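PDB 4QDJ: magnesium-protoporphyrin O-methyltransferase from Synechocystis sp., which transfers a methyl group from S-adenosylmethionine to Mg-protoporphyrin IX, giving the 13-monomethyl ester on the pathway to chlorophyll. Local coordinates for residues A81-I92 against L108-Q119; L202-T212 against S222-S230. All blocks are in the same frame, centred on the assembly; numbering follows the deposited sequence. Where two conformers were deposited one is given.

Interactions 1 and 2 sit in one mixed sheet of the class I methyltransferase fold. Interaction 1 pairs strands 86-91 and 115-118 in parallel at one border of the sheet. Interaction 2 pairs strands 207-216 and 221-229 as the antiparallel hairpin at the other border. Strands 65-69, 130-133 and 159-164 lie between them. The two centres are 24 Å apart and the nearest atoms about 13 Å apart, so the contacts do not touch. Interaction 1 supplies D91, I92 and Q119 to the S-adenosylmethionine pocket. Interaction 2 stays further off: the side chain of I224 is about 10 Å from the ligand.

Interaction 1: A81-I92 against L108-Q119; sequences AQAGALVYGSDI and LAYGNQPTFMTQ. With SAM (S-adenosylmethionine), chain B.
N112 holds the end of helix 77-82 and the loop after it with one side-chain nitrogen. Its CG lies anti to the backbone N (chi1 -172°), which carries ND2 to two carbonyls. ND2 gives one hydrogen to A81 O at 2.9 Å, on a lone pair, and the other to A85 O at 2.8 Å. The second bond is straighter, A85 O lying in the amide plane of N112. A81 O also accepts from G84 N in the Schellman motif ending that helix. A81 CB packs on P114 CG at 3.7 Å, and L108 CD2 meets Q82 CG at 3.5 Å, at about a right angle. V87 and P114 run alongside each other, CB to CB 3.9 Å. Parallel backbone bonds follow, T115 N to V87 O through Q119 N to D91 O. D91 takes the ribose: OD1 accepts from SAM O2' at 2.5 Å and OD2 from SAM O3' at 2.8 Å. S93 N also bonds to OD1 and G72 N to OD2, helping hold the carboxylate. I92 CG2 packs on SAM C4 of the adenine at 3.5 Å. The paired acceptors suit the ribose hydroxyls, and an acidic residue ending the second strand is familiar in class I methyltransferases.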
loop_
_atom_site.group_PDB
_atom_site.type_symbol
_atom_site.label_atom_id
_atom_site.label_comp_id
_atom_site.label_asym_id
_atom_site.label_seq_id
_atom_site.Cartn_x
_atom_site.Cartn_y
_atom_site.Cartn_z
ATOM N N ALA A 81 -3.342 -11.400 6.764
ATOM C CA ALA A 81 -3.508 -12.837 6.568
ATOM C C ALA A 81 -3.492 -13.573 7.904
ATOM O O ALA A 81 -4.246 -14.526 8.104
ATOM C CB ALA A 81 -2.428 -13.379 5.647
ATOM N N GLN A 82 -2.628 -13.128 8.813
ATOM C CA GLN A 82 -2.564 -13.692 10.157
ATOM C C GLN A 82 -3.903 -13.547 10.874
ATOM O O GLN A 82 -4.288 -14.406 11.671
ATOM C CB GLN A 82 -1.452 -13.019 10.969
ATOM C CG GLN A 82 -0.051 -13.465 10.580
ATOM C CD GLN A 82 1.046 -12.675 11.275
ATOM O OE1 GLN A 82 0.992 -11.447 11.353
ATOM N NE2 GLN A 82 2.052 -13.381 11.783
ATOM N N ALA A 83 -4.611 -12.460 10.577
ATOM C CA ALA A 83 -5.909 -12.189 11.190
ATOM C C ALA A 83 -7.059 -12.878 10.454
ATOM O O ALA A 83 -8.223 -12.729 10.830
ATOM C CB ALA A 83 -6.150 -10.687 11.280
ATOM N N GLY A 84 -6.732 -13.622 9.401
ATOM C CA GLY A 84 -7.725 -14.419 8.701
ATOM C C GLY A 84 -8.216 -13.898 7.359
ATOM O O GLY A 84 -9.042 -14.545 6.714
ATOM N N ALA A 85 -7.724 -12.742 6.929
ATOM C CA ALA A 85 -8.155 -12.184 5.647
ATOM C C ALA A 85 -7.647 -13.019 4.479
ATOM O O ALA A 85 -6.618 -13.687 4.582
ATOM C CB ALA A 85 -7.687 -10.745 5.503
ATOM N N LEU A 86 -8.386 -12.986 3.375
ATOM C CA LEU A 86 -7.927 -13.576 2.128
ATOM C C LEU A 86 -7.252 -12.471 1.338
ATOM O O LEU A 86 -7.918 -11.654 0.702
ATOM C CB LEU A 86 -9.097 -14.167 1.344
ATOM C CG LEU A 86 -9.888 -15.230 2.104
ATOM C CD1 LEU A 86 -10.960 -15.843 1.216
ATOM C CD2 LEU A 86 -8.950 -16.300 2.651
ATOM N N VAL A 87 -5.925 -12.443 1.403
ATOM C CA VAL A 87 -5.152 -11.309 0.917
ATOM C C VAL A 87 -4.509 -11.575 -0.437
ATOM O O VAL A 87 -3.852 -12.598 -0.643
ATOM C CB VAL A 87 -4.049 -10.920 1.924
ATOM C CG1 VAL A 87 -3.259 -9.721 1.416
ATOM C CG2 VAL A 87 -4.658 -10.627 3.286
ATOM N N TYR A 88 -4.708 -10.637 -1.354
ATOM C CA TYR A 88 -4.100 -10.694 -2.671
ATOM C C TYR A 88 -3.180 -9.493 -2.806
ATOM O O TYR A 88 -3.630 -8.377 -3.054
ATOM C CB TYR A 88 -5.182 -10.693 -3.758
ATOM C CG TYR A 88 -6.073 -11.917 -3.700
ATOM C CD1 TYR A 88 -7.032 -12.057 -2.704
ATOM C CD2 TYR A 88 -5.942 -12.937 -4.629
ATOM C CE1 TYR A 88 -7.835 -13.180 -2.638
ATOM C CE2 TYR A 88 -6.738 -14.065 -4.568
ATOM C CZ TYR A 88 -7.685 -14.178 -3.575
ATOM O OH TYR A 88 -8.481 -15.299 -3.518
ATOM N N GLY A 89 -1.888 -9.729 -2.603
ATOM C CA GLY A 89 -0.906 -8.664 -2.639
ATOM C C GLY A 89 -0.204 -8.628 -3.977
ATOM O O GLY A 89 0.069 -9.666 -4.576
ATOM N N SER A 90 0.082 -7.426 -4.457
ATOM C CA SER A 90 0.801 -7.280 -5.710
ATOM C C SER A 90 1.709 -6.066 -5.651
ATOM O O SER A 90 1.437 -5.109 -4.925
ATOM C CB SER A 90 -0.173 -7.159 -6.881
ATOM O OG SER A 90 -1.078 -6.092 -6.673
ATOM N N ASP A 91 2.794 -6.117 -6.413
ATOM C CA ASP A 91 3.752 -5.026 -6.450
ATOM C C ASP A 91 4.426 -5.018 -7.814
ATOM O O ASP A 91 4.603 -6.068 -8.431
ATOM C CB ASP A 91 4.791 -5.191 -5.341
ATOM C CG ASP A 91 5.545 -3.908 -5.051
ATOM O OD1 ASP A 91 6.429 -3.540 -5.855
ATOM O OD2 ASP A 91 5.260 -3.272 -4.012
ATOM N N ILE A 92 4.795 -3.835 -8.287
ATOM C CA ILE A 92 5.413 -3.708 -9.602
ATOM C C ILE A 92 6.843 -4.255 -9.592
ATOM O O ILE A 92 7.399 -4.593 -10.639
ATOM C CB ILE A 92 5.390 -2.240 -10.089
ATOM C CG1 ILE A 92 5.595 -2.167 -11.606
ATOM C CG2 ILE A 92 6.418 -1.399 -9.334
ATOM C CD1 ILE A 92 5.393 -0.777 -12.180
ATOM N N LEU A 108 4.252 -17.857 8.183
ATOM C CA LEU A 108 2.914 -18.425 8.037
ATOM C C LEU A 108 2.921 -19.900 7.654
ATOM O O LEU A 108 1.903 -20.581 7.789
ATOM C CB LEU A 108 2.104 -17.635 7.008
ATOM C CG LEU A 108 1.957 -16.145 7.309
ATOM C CD1 LEU A 108 0.983 -15.491 6.349
ATOM C CD2 LEU A 108 1.510 -15.960 8.740
ATOM N N ALA A 109 4.069 -20.382 7.181
ATOM C CA ALA A 109 4.213 -21.763 6.725
ATOM C C ALA A 109 3.148 -22.132 5.693
ATOM O O ALA A 109 3.067 -21.518 4.631
ATOM C CB ALA A 109 4.188 -22.732 7.905
ATOM N N TYR A 110 2.324 -23.124 6.015
ATOM C CA TYR A 110 1.297 -23.583 5.085
ATOM C C TYR A 110 -0.109 -23.188 5.519
ATOM O O TYR A 110 -1.099 -23.745 5.045
ATOM C CB TYR A 110 1.404 -25.092 4.875
ATOM C CG TYR A 110 2.755 -25.495 4.344
ATOM C CD1 TYR A 110 3.071 -25.318 3.004
ATOM C CD2 TYR A 110 3.724 -26.023 5.183
ATOM C CE1 TYR A 110 4.309 -25.670 2.510
ATOM C CE2 TYR A 110 4.964 -26.380 4.701
ATOM C CZ TYR A 110 5.253 -26.203 3.364
ATOM O OH TYR A 110 6.488 -26.555 2.875
ATOM N N GLY A 111 -0.188 -22.214 6.417
ATOM C CA GLY A 111 -1.468 -21.686 6.845
ATOM C C GLY A 111 -2.002 -20.671 5.857
ATOM O O GLY A 111 -1.688 -20.714 4.666
ATOM N N ASN A 112 -2.813 -19.747 6.354
ATOM C CA ASN A 112 -3.400 -18.716 5.512
ATOM C C ASN A 112 -2.346 -17.720 5.031
ATOM O O ASN A 112 -2.091 -16.718 5.691
ATOM C CB ASN A 112 -4.500 -17.983 6.281
ATOM C CG ASN A 112 -5.289 -17.031 5.408
ATOM O OD1 ASN A 112 -5.616 -17.344 4.262
ATOM N ND2 ASN A 112 -5.595 -15.855 5.943
ATOM N N GLN A 113 -1.725 -18.010 3.891
ATOM C CA GLN A 113 -0.743 -17.108 3.294
ATOM C C GLN A 113 -1.432 -16.124 2.360
ATOM O O GLN A 113 -2.428 -16.465 1.723
ATOM C CB GLN A 113 0.286 -17.893 2.475
ATOM C CG GLN A 113 1.341 -18.643 3.269
ATOM C CD GLN A 113 2.455 -19.167 2.379
ATOM O OE1 GLN A 113 2.599 -18.741 1.233
ATOM N NE2 GLN A 113 3.247 -20.095 2.902
ATOM N N PRO A 114 -0.897 -14.899 2.256
ATOM C CA PRO A 114 -1.381 -14.058 1.163
ATOM C C PRO A 114 -0.910 -14.645 -0.156
ATOM O O PRO A 114 0.017 -15.458 -0.178
ATOM C CB PRO A 114 -0.653 -12.725 1.389
ATOM C CG PRO A 114 -0.155 -12.768 2.794
ATOM C CD PRO A 114 0.112 -14.216 3.079
ATOM N N THR A 115 -1.548 -14.254 -1.248
ATOM C CA THR A 115 -1.080 -14.564 -2.593
ATOM C C THR A 115 -0.331 -13.348 -3.137
ATOM O O THR A 115 -0.864 -12.242 -3.079
ATOM C CB THR A 115 -2.271 -14.859 -3.526
ATOM O OG1 THR A 115 -2.945 -16.045 -3.087
ATOM C CG2 THR A 115 -1.803 -15.038 -4.965
ATOM N N PHE A 116 0.873 -13.543 -3.663
ATOM C CA PHE A 116 1.671 -12.428 -4.163
ATOM C C PHE A 116 1.914 -12.511 -5.666
ATOM O O PHE A 116 2.218 -13.576 -6.200
ATOM C CB PHE A 116 3.012 -12.352 -3.430
ATOM C CG PHE A 116 2.890 -12.014 -1.971
ATOM C CD1 PHE A 116 2.464 -10.756 -1.572
ATOM C CD2 PHE A 116 3.216 -12.947 -0.998
ATOM C CE1 PHE A 116 2.358 -10.437 -0.231
ATOM C CE2 PHE A 116 3.117 -12.633 0.347
ATOM C CZ PHE A 116 2.685 -11.376 0.730
ATOM N N MET A 117 1.794 -11.370 -6.335
ATOM C CA MET A 117 1.968 -11.299 -7.779
ATOM C C MET A 117 2.788 -10.071 -8.152
ATOM O O MET A 117 2.650 -9.019 -7.534
ATOM C CB MET A 117 0.600 -11.234 -8.462
ATOM C CG MET A 117 0.644 -11.226 -9.977
ATOM S SD MET A 117 -1.005 -11.331 -10.696
ATOM C CE MET A 117 -1.708 -9.768 -10.184
ATOM N N THR A 118 3.646 -10.204 -9.158
ATOM C CA THR A 118 4.343 -9.047 -9.702
ATOM C C THR A 118 3.489 -8.420 -10.790
ATOM O O THR A 118 3.266 -9.028 -11.839
ATOM C CB THR A 118 5.709 -9.420 -10.293
ATOM O OG1 THR A 118 6.515 -10.044 -9.285
ATOM C CG2 THR A 118 6.420 -8.176 -10.809
ATOM N N GLN A 119 3.005 -7.208 -10.534
ATOM C CA GLN A 119 2.127 -6.520 -11.471
ATOM C C GLN A 119 1.978 -5.042 -11.127
ATOM O O GLN A 119 1.950 -4.666 -9.955
ATOM C CB GLN A 119 0.748 -7.192 -11.492
ATOM C CG GLN A 119 -0.219 -6.636 -12.528
ATOM C CD GLN A 119 0.303 -6.759 -13.946
ATOM O OE1 GLN A 119 1.101 -5.938 -14.403
ATOM N NE2 GLN A 119 -0.149 -7.787 -14.654
HETATM N N SAM B . 2.476 -0.593 0.591
HETATM C CA SAM B . 3.701 -1.155 1.154
HETATM C C SAM B . 3.822 -0.818 2.634
HETATM O O SAM B . 3.278 0.185 3.098
HETATM O OXT SAM B . 4.462 -1.544 3.395
HETATM C CB SAM B . 4.949 -0.711 0.388
HETATM C CG SAM B . 5.213 0.792 0.304
HETATM S SD SAM B . 6.772 1.161 -0.553
HETATM C CE SAM B . 7.111 2.848 0.009
HETATM C "C5'" SAM B . 6.161 1.515 -2.214
HETATM C "C4'" SAM B . 5.936 0.242 -3.015
HETATM O "O4'" SAM B . 5.037 0.523 -4.066
HETATM C "C3'" SAM B . 7.211 -0.299 -3.649
HETATM O "O3'" SAM B . 7.363 -1.652 -3.290
HETATM C "C2'" SAM B . 6.965 -0.195 -5.141
HETATM O "O2'" SAM B . 7.532 -1.274 -5.852
HETATM C "C1'" SAM B . 5.447 -0.193 -5.206
HETATM N N9 SAM B . 4.910 0.432 -6.421
HETATM C C8 SAM B . 5.277 1.627 -6.977
HETATM N N7 SAM B . 4.530 1.821 -8.089
HETATM C C5 SAM B . 3.696 0.768 -8.240
HETATM C C6 SAM B . 2.737 0.461 -9.193
HETATM N N6 SAM B . 2.505 1.293 -10.205
HETATM N N1 SAM B . 2.029 -0.717 -9.082
HETATM C C2 SAM B . 2.270 -1.579 -8.031
HETATM N N3 SAM B . 3.228 -1.269 -7.090
HETATM C C4 SAM B . 3.924 -0.112 -7.196
HETATM O O HOH W 1 -4.588 -14.536 2.740
HETATM O O HOH W 2 -4.832 -15.424 -0.789
HETATM O O HOH W 3 0.142 -3.975 -7.844
#

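Interaction 2: L202-T212 against S222-S230; sequences LGDNGFSIART and SRILEAVRS
The C-terminal hairpin of the sheet is made here, strand 207-216 running antiparallel to 221-229. S208 and V228 form a hydrogen-bonded pair, with V228 N to S208 O at 2.8 Å. Beyond I209 and A227 the register slips by one residue, a beta bulge, and E226 faces both A210 and R211 there. E226 OE1 accepts from R211 N at 3.1 Å through its anti lone pair, and from R211 NE at 2.9 Å, above the carboxylate plane. R211 NH2 meets E226 OE2 at 2.8 Å, nearly straight at the hydrogen, on the syn side but tilted out of that plane. This is a side-on salt bridge with the two flat groups 30° apart. A bend at chi3 (-70°) turns R211 NE and NH2 back to the carboxylate. R159 also pairs with E226, and D58 with R211. At the other end F207 CE1 sits over one face of the R229 guanidinium, 3.4 Å from R229 NH2, with the planes 65° apart. R229 CA lies over one face of the ring. A156 O and a water also hold R229 NH2. On the same face of the hairpin, A227 CB packs on F207 CB at 3.8 Å and on L202 CD2 at 4.0 Å, tying helix 195-204 to the sheet. G206 ends that helix in a Schellman motif. The 3-2-1-4-5-7-6 strand order, with the seventh strand antiparallel, is typical of the class I methyltransferase fold.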
loop_
_atom_site.group_PDB
_atom_site.type_symbol
_atom_site.label_atom_id
_atom_site.label_comp_id
_atom_site.label_asym_id
_atom_site.label_seq_id
_atom_site.Cartn_x
_atom_site.Cartn_y
_atom_site.Cartn_z
ATOM N N LEU A 202 -11.817 10.556 -5.033
ATOM C CA LEU A 202 -12.602 9.498 -4.409
ATOM C C LEU A 202 -14.098 9.742 -4.601
ATOM O O LEU A 202 -14.851 8.821 -4.915
ATOM C CB LEU A 202 -12.256 9.371 -2.924
ATOM C CG LEU A 202 -10.888 8.747 -2.633
ATOM C CD1 LEU A 202 -10.497 8.923 -1.169
ATOM C CD2 LEU A 202 -10.882 7.272 -3.016
ATOM N N GLY A 203 -14.516 10.991 -4.421
ATOM C CA GLY A 203 -15.902 11.370 -4.627
ATOM C C GLY A 203 -16.356 11.158 -6.059
ATOM O O GLY A 203 -17.474 10.704 -6.303
ATOM N N ASP A 204 -15.484 11.485 -7.008
ATOM C CA ASP A 204 -15.786 11.301 -8.427
ATOM C C ASP A 204 -16.004 9.829 -8.764
ATOM O O ASP A 204 -16.724 9.497 -9.707
ATOM C CB ASP A 204 -14.668 11.873 -9.304
ATOM C CG ASP A 204 -14.636 13.392 -9.299
ATOM O OD1 ASP A 204 -15.648 14.015 -8.914
ATOM O OD2 ASP A 204 -13.597 13.962 -9.695
ATOM N N ASN A 205 -15.378 8.948 -7.989
ATOM C CA ASN A 205 -15.496 7.512 -8.213
ATOM C C ASN A 205 -16.585 6.849 -7.374
ATOM O O ASN A 205 -16.710 5.625 -7.361
ATOM C CB ASN A 205 -14.151 6.818 -7.990
ATOM C CG ASN A 205 -13.185 7.047 -9.136
ATOM O OD1 ASN A 205 -13.252 6.369 -10.163
ATOM N ND2 ASN A 205 -12.283 8.007 -8.968
ATOM N N GLY A 206 -17.367 7.665 -6.673
ATOM C CA GLY A 206 -18.525 7.176 -5.946
ATOM C C GLY A 206 -18.242 6.744 -4.522
ATOM O O GLY A 206 -18.982 5.943 -3.952
ATOM N N PHE A 207 -17.173 7.279 -3.940
ATOM C CA PHE A 207 -16.794 6.931 -2.576
ATOM C C PHE A 207 -16.907 8.115 -1.623
ATOM O O PHE A 207 -16.585 9.248 -1.980
ATOM C CB PHE A 207 -15.359 6.394 -2.537
ATOM C CG PHE A 207 -15.214 4.999 -3.073
ATOM C CD1 PHE A 207 -15.268 4.756 -4.435
ATOM C CD2 PHE A 207 -15.006 3.932 -2.213
ATOM C CE1 PHE A 207 -15.129 3.473 -4.931
ATOM C CE2 PHE A 207 -14.863 2.645 -2.703
ATOM C CZ PHE A 207 -14.925 2.417 -4.064
ATOM N N SER A 208 -17.371 7.840 -0.409
ATOM C CA SER A 208 -17.397 8.845 0.645
ATOM C C SER A 208 -16.374 8.479 1.713
ATOM O O SER A 208 -16.019 7.312 1.868
ATOM C CB SER A 208 -18.791 8.953 1.265
ATOM O OG SER A 208 -19.139 7.763 1.949
ATOM N N ILE A 209 -15.895 9.477 2.443
ATOM C CA ILE A 209 -14.883 9.237 3.462
ATOM C C ILE A 209 -15.511 8.747 4.764
ATOM O O ILE A 209 -16.488 9.322 5.248
ATOM C CB ILE A 209 -14.049 10.503 3.728
ATOM C CG1 ILE A 209 -13.434 11.018 2.423
ATOM C CG2 ILE A 209 -12.972 10.227 4.759
ATOM C CD1 ILE A 209 -12.571 10.000 1.711
ATOM N N ALA A 210 -14.957 7.668 5.311
ATOM C CA ALA A 210 -15.371 7.159 6.612
ATOM C C ALA A 210 -14.305 7.509 7.645
ATOM O O ALA A 210 -14.118 8.679 7.971
ATOM C CB ALA A 210 -15.596 5.658 6.550
ATOM N N ARG A 211 -13.592 6.506 8.149
ATOM C CA ARG A 211 -12.515 6.777 9.098
ATOM C C ARG A 211 -11.326 7.442 8.415
ATOM O O ARG A 211 -11.105 7.269 7.215
ATOM C CB ARG A 211 -12.072 5.499 9.816
ATOM C CG ARG A 211 -13.116 4.961 10.779
ATOM C CD ARG A 211 -12.739 3.599 11.335
ATOM N NE ARG A 211 -12.821 2.565 10.308
ATOM C CZ ARG A 211 -12.795 1.258 10.552
ATOM N NH1 ARG A 211 -12.690 0.810 11.795
ATOM N NH2 ARG A 211 -12.876 0.399 9.545
ATOM N N THR A 212 -10.581 8.231 9.178
ATOM C CA THR A 212 -9.318 8.773 8.697
ATOM C C THR A 212 -8.282 8.647 9.796
ATOM O O THR A 212 -8.618 8.437 10.961
ATOM C CB THR A 212 -9.407 10.259 8.265
ATOM O OG1 THR A 212 -9.455 11.107 9.419
ATOM C CG2 THR A 212 -10.621 10.517 7.391
ATOM N N SER A 222 2.104 10.462 6.956
ATOM C CA SER A 222 1.184 9.658 6.169
ATOM C C SER A 222 -0.252 9.891 6.606
ATOM O O SER A 222 -0.642 9.538 7.720
ATOM C CB SER A 222 1.541 8.175 6.281
ATOM O OG SER A 222 0.849 7.410 5.312
ATOM N N ARG A 223 -1.027 10.500 5.716
ATOM C CA ARG A 223 -2.449 10.723 5.932
ATOM C C ARG A 223 -3.208 9.510 5.409
ATOM O O ARG A 223 -3.009 9.100 4.269
ATOM C CB ARG A 223 -2.888 11.985 5.187
ATOM C CG ARG A 223 -4.374 12.280 5.249
ATOM C CD ARG A 223 -4.827 12.637 6.655
ATOM N NE ARG A 223 -6.136 13.281 6.634
ATOM C CZ ARG A 223 -7.074 13.116 7.562
ATOM N NH1 ARG A 223 -6.855 12.318 8.598
ATOM N NH2 ARG A 223 -8.235 13.749 7.450
ATOM N N ILE A 224 -4.070 8.936 6.240
ATOM C CA ILE A 224 -4.790 7.720 5.874
ATOM C C ILE A 224 -6.280 8.001 5.719
ATOM O O ILE A 224 -6.900 8.574 6.610
ATOM C CB ILE A 224 -4.600 6.621 6.940
ATOM C CG1 ILE A 224 -3.139 6.560 7.395
ATOM C CG2 ILE A 224 -5.062 5.269 6.409
ATOM C CD1 ILE A 224 -2.917 5.703 8.623
ATOM N N LEU A 225 -6.848 7.603 4.585
ATOM C CA LEU A 225 -8.279 7.766 4.347
ATOM C C LEU A 225 -8.946 6.426 4.083
ATOM O O LEU A 225 -8.479 5.647 3.253
ATOM C CB LEU A 225 -8.530 8.686 3.150
ATOM C CG LEU A 225 -7.965 10.105 3.210
ATOM C CD1 LEU A 225 -8.299 10.859 1.931
ATOM C CD2 LEU A 225 -8.495 10.847 4.427
ATOM N N GLU A 226 -10.036 6.164 4.795
ATOM C CA GLU A 226 -10.896 5.032 4.488
ATOM C C GLU A 226 -12.075 5.551 3.684
ATOM O O GLU A 226 -12.821 6.412 4.151
ATOM C CB GLU A 226 -11.400 4.360 5.767
ATOM C CG GLU A 226 -12.359 3.206 5.514
ATOM C CD GLU A 226 -12.986 2.672 6.788
ATOM O OE1 GLU A 226 -13.367 3.487 7.653
ATOM O OE2 GLU A 226 -13.094 1.437 6.928
ATOM N N ALA A 227 -12.227 5.042 2.467
ATOM C CA ALA A 227 -13.321 5.449 1.600
ATOM C C ALA A 227 -14.281 4.285 1.402
ATOM O O ALA A 227 -13.861 3.148 1.183
ATOM C CB ALA A 227 -12.788 5.938 0.263
ATOM N N VAL A 228 -15.573 4.570 1.491
ATOM C CA VAL A 228 -16.595 3.541 1.342
ATOM C C VAL A 228 -17.568 3.903 0.223
ATOM O O VAL A 228 -17.993 5.055 0.105
ATOM C CB VAL A 228 -17.356 3.313 2.669
ATOM C CG1 VAL A 228 -18.549 2.392 2.462
ATOM C CG2 VAL A 228 -16.415 2.745 3.725
ATOM N N ARG A 229 -17.898 2.919 -0.608
ATOM C CA ARG A 229 -18.805 3.121 -1.726
ATOM C C ARG A 229 -20.196 3.482 -1.214
ATOM O O ARG A 229 -20.793 2.741 -0.436
ATOM C CB ARG A 229 -18.851 1.859 -2.592
ATOM C CG ARG A 229 -19.464 2.062 -3.962
ATOM C CD ARG A 229 -19.369 0.800 -4.808
ATOM N NE ARG A 229 -18.030 0.579 -5.355
ATOM C CZ ARG A 229 -17.567 1.175 -6.451
ATOM N NH1 ARG A 229 -18.329 2.042 -7.107
ATOM N NH2 ARG A 229 -16.343 0.910 -6.888
ATOM N N SER A 230 -20.699 4.634 -1.644
ATOM C CA SER A 230 -21.993 5.123 -1.182
ATOM C C SER A 230 -23.112 4.760 -2.150
ATOM O O SER A 230 -22.915 3.966 -3.070
ATOM C CB SER A 230 -21.948 6.638 -0.972
ATOM O OG SER A 230 -21.556 7.305 -2.159
HETATM O O HOH W 4 -15.735 2.959 -8.921
HETATM O O HOH W 5 -21.206 4.570 -5.180
HETATM O O HOH W 6 -10.354 13.684 9.430
#